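Local coordinates for aminotransferase class-III (Ochrobactrum anthropi, PDB 5GHG), which probably transfers amino groups between amines or amino acids and carbonyl acceptors, using a pyridoxal phosphate-type cofactor, at residues 147-152 and 183-188. The protein carries 1 engineered substitution. Sequence-based numbering, arbitrary orientation.
Sequences RKRGYH and CPHFYR. With PMP (4'-deoxy-4'-aminopyridoxal-5'-phosphate), chain C.
One slightly bent hydrogen bond joins residues 147-152 to 183-188: Arg149 NH2 donates to His185 ND1 across 2.9 Å, with an N-H...N angle of 151°. The donor lies near the imidazole plane, although guanidinium and ring planes stand 65° apart. This is consistent with an unprotonated ND1, and the positive guanidinium would probably help keep it so; NE2 at the far side of the ring hydrogen-bonds Glu373. His185, N-cap of the short helix 186-189, turns CG anti to its backbone N, and the backbone N of Arg188 lies 4.0 Å above the ring plane, over its centre. Arg149 suits the place because its long chain reaches the ring, and the bend at chi3 (69°) turns the guanidinium toward His185 while NH1 bonds the carbonyl of Gly231. An alanine here would remove the whole guanidinium and would probably leave His185 ND1 without its donor and Cys183 with less cover.

Van der Waals contacts lie beside this bond. Cys183 SG, anti to its own backbone N, sits 3.7 Å from Arg149 CD, while Cys183 CB approaches the carbonyl Lys148 O at 3.3 Å; a small, weakly polar side chain suits so close a backbone. Pro184, centre of an inverse gamma turn, brings CG to 3.7 Å from Arg147 NH1, the two side chains crossing at about a right angle. Arg147 NH2 hydrogen-bonds the carbonyl of Glu225.

The backbone reverses in a type II beta turn, closed by Gly150 N to Arg147 O at 2.9 Å. Following the turn, Tyr151 CE1 comes within 3.1 Å of PMP N4A, and Tyr151 and His152 belong to the PMP pocket. The pairing thus joins the loop after strand 143-147 to the loop and helix start after the neighbouring parallel strand 178-181, in the large cofactor-binding domain of a fold-type I aminotransferase.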
loop_
_atom_site.group_PDB
_atom_site.type_symbol
_atom_site.label_atom_id
_atom_site.label_comp_id
_atom_site.label_asym_id
_atom_site.label_seq_id
_atom_site.Cartn_x
_atom_site.Cartn_y
_atom_site.Cartn_z
ATOM N N ARG B 147 20.591 3.396 -4.742
ATOM C CA ARG B 147 21.802 2.580 -4.759
ATOM C C ARG B 147 21.505 1.141 -5.136
ATOM O O ARG B 147 20.452 0.598 -4.789
ATOM C CB ARG B 147 22.494 2.605 -3.395
ATOM C CG ARG B 147 22.896 3.981 -2.963
ATOM C CD ARG B 147 23.486 3.971 -1.591
ATOM N NE ARG B 147 22.520 3.515 -0.591
ATOM C CZ ARG B 147 22.786 3.458 0.713
ATOM N NH1 ARG B 147 23.973 3.850 1.143
ATOM N NH2 ARG B 147 21.880 3.004 1.576
ATOM N N LYS B 148 22.440 0.528 -5.841
ATOM C CA LYS B 148 22.365 -0.907 -6.077
ATOM C C LYS B 148 22.234 -1.649 -4.750
ATOM O O LYS B 148 22.928 -1.347 -3.783
ATOM C CB LYS B 148 23.603 -1.384 -6.842
ATOM C CG LYS B 148 23.584 -0.979 -8.308
ATOM C CD LYS B 148 24.840 -1.507 -9.005
ATOM C CE LYS B 148 24.923 -1.083 -10.457
ATOM N NZ LYS B 148 26.028 -1.848 -11.133
ATOM N N ARG B 149 21.329 -2.616 -4.716
ATOM C CA ARG B 149 21.019 -3.429 -3.538
ATOM C C ARG B 149 20.265 -2.664 -2.460
ATOM O O ARG B 149 19.934 -3.246 -1.430
ATOM C CB ARG B 149 22.284 -4.084 -2.943
ATOM C CG ARG B 149 22.851 -5.192 -3.843
ATOM C CD ARG B 149 24.201 -5.765 -3.358
ATOM N NE ARG B 149 24.055 -6.536 -2.118
ATOM C CZ ARG B 149 25.085 -6.979 -1.380
ATOM N NH1 ARG B 149 24.859 -7.669 -0.270
ATOM N NH2 ARG B 149 26.337 -6.734 -1.759
ATOM N N GLY B 150 19.952 -1.382 -2.671
ATOM C CA GLY B 150 19.005 -0.715 -1.805
ATOM C C GLY B 150 17.603 -1.291 -1.962
ATOM O O GLY B 150 17.260 -1.888 -2.980
ATOM N N TYR B 151 16.780 -1.112 -0.941
ATOM C CA TYR B 151 15.404 -1.605 -0.999
ATOM C C TYR B 151 14.472 -0.547 -0.436
ATOM O O TYR B 151 14.629 -0.116 0.708
ATOM C CB TYR B 151 15.232 -2.913 -0.226
ATOM C CG TYR B 151 13.860 -3.509 -0.413
ATOM C CD1 TYR B 151 12.793 -3.133 0.400
ATOM C CD2 TYR B 151 13.619 -4.429 -1.428
ATOM C CE1 TYR B 151 11.517 -3.668 0.217
ATOM C CE2 TYR B 151 12.351 -4.973 -1.612
ATOM C CZ TYR B 151 11.310 -4.580 -0.798
ATOM O OH TYR B 151 10.064 -5.135 -0.982
ATOM N N HIS B 152 13.498 -0.151 -1.230
ATOM C CA HIS B 152 12.654 0.974 -0.884
ATOM C C HIS B 152 11.178 0.714 -1.143
ATOM O O HIS B 152 10.368 1.641 -1.016
ATOM C CB HIS B 152 13.140 2.218 -1.637
ATOM C CG HIS B 152 14.571 2.536 -1.362
ATOM N ND1 HIS B 152 15.004 3.012 -0.148
ATOM C CD2 HIS B 152 15.676 2.402 -2.131
ATOM C CE1 HIS B 152 16.322 3.167 -0.183
ATOM N NE2 HIS B 152 16.749 2.807 -1.371
ATOM N N CYS B 183 26.741 0.060 -4.618
ATOM C CA CYS B 183 26.449 -0.524 -3.306
ATOM C C CYS B 183 27.667 -0.377 -2.387
ATOM O O CYS B 183 28.757 -0.818 -2.756
ATOM C CB CYS B 183 26.097 -1.999 -3.438
ATOM S SG CYS B 183 25.833 -2.778 -1.829
ATOM N N PRO B 184 27.506 0.194 -1.161
ATOM C CA PRO B 184 28.654 0.362 -0.252
ATOM C C PRO B 184 28.981 -0.891 0.547
ATOM O O PRO B 184 28.998 -0.882 1.775
ATOM C CB PRO B 184 28.211 1.538 0.634
ATOM C CG PRO B 184 26.735 1.452 0.662
ATOM C CD PRO B 184 26.285 0.838 -0.637
ATOM N N HIS B 185 29.248 -1.996 -0.155
ATOM C CA HIS B 185 29.558 -3.276 0.490
ATOM C C HIS B 185 31.028 -3.610 0.255
ATOM O O HIS B 185 31.388 -4.150 -0.790
ATOM C CB HIS B 185 28.673 -4.407 -0.031
ATOM C CG HIS B 185 28.811 -5.676 0.766
ATOM N ND1 HIS B 185 28.318 -6.881 0.334
ATOM C CD2 HIS B 185 29.399 -5.919 1.962
ATOM C CE1 HIS B 185 28.578 -7.810 1.232
ATOM N NE2 HIS B 185 29.232 -7.254 2.229
ATOM N N PHE B 186 31.866 -3.302 1.242
ATOM C CA PHE B 186 33.314 -3.405 1.061
ATOM C C PHE B 186 33.737 -4.838 0.725
ATOM O O PHE B 186 34.560 -5.064 -0.171
ATOM C CB PHE B 186 34.015 -2.892 2.316
ATOM C CG PHE B 186 35.513 -2.938 2.248
ATOM C CD1 PHE B 186 36.198 -2.298 1.232
ATOM C CD2 PHE B 186 36.237 -3.596 3.240
ATOM C CE1 PHE B 186 37.590 -2.326 1.177
ATOM C CE2 PHE B 186 37.638 -3.625 3.196
ATOM C CZ PHE B 186 38.308 -2.988 2.152
ATOM N N TYR B 187 33.164 -5.818 1.419
ATOM C CA TYR B 187 33.518 -7.217 1.185
ATOM C C TYR B 187 33.281 -7.641 -0.258
ATOM O O TYR B 187 34.032 -8.456 -0.803
ATOM C CB TYR B 187 32.711 -8.104 2.152
ATOM C CG TYR B 187 32.925 -9.598 1.984
ATOM C CD1 TYR B 187 34.125 -10.190 2.358
ATOM C CD2 TYR B 187 31.911 -10.416 1.503
ATOM C CE1 TYR B 187 34.320 -11.568 2.225
ATOM C CE2 TYR B 187 32.096 -11.788 1.369
ATOM C CZ TYR B 187 33.298 -12.357 1.731
ATOM O OH TYR B 187 33.494 -13.709 1.600
ATOM N N ARG B 188 32.219 -7.143 -0.878
ATOM C CA ARG B 188 31.888 -7.540 -2.247
ATOM C C ARG B 188 32.347 -6.551 -3.316
ATOM O O ARG B 188 32.358 -6.897 -4.492
ATOM C CB ARG B 188 30.371 -7.755 -2.382
ATOM C CG ARG B 188 29.874 -9.083 -1.779
ATOM C CD ARG B 188 30.342 -10.258 -2.620
ATOM N NE ARG B 188 30.185 -11.539 -1.939
ATOM C CZ ARG B 188 30.732 -12.684 -2.370
ATOM N NH1 ARG B 188 31.459 -12.686 -3.475
ATOM N NH2 ARG B 188 30.567 -13.809 -1.692
HETATM N N1 PMP C . 12.064 0.715 2.717
HETATM C C2 PMP C . 12.751 -0.260 3.373
HETATM C C2A PMP C . 14.140 0.035 3.855
HETATM C C3 PMP C . 12.196 -1.543 3.572
HETATM O O3 PMP C . 12.973 -2.503 4.166
HETATM C C4 PMP C . 10.870 -1.811 3.121
HETATM C C4A PMP C . 10.156 -3.129 3.361
HETATM N N4A PMP C . 10.978 -4.303 3.219
HETATM C C5 PMP C . 10.182 -0.759 2.458
HETATM C C6 PMP C . 10.764 0.493 2.325
HETATM C C5A PMP C . 8.802 -0.933 1.903
HETATM O O4P PMP C . 7.854 -1.077 2.963
HETATM P P PMP C . 6.454 -1.881 2.670
HETATM O O1P PMP C . 5.840 -1.327 1.436
HETATM O O2P PMP C . 5.633 -1.627 3.922
HETATM O O3P PMP C . 6.770 -3.346 2.467
#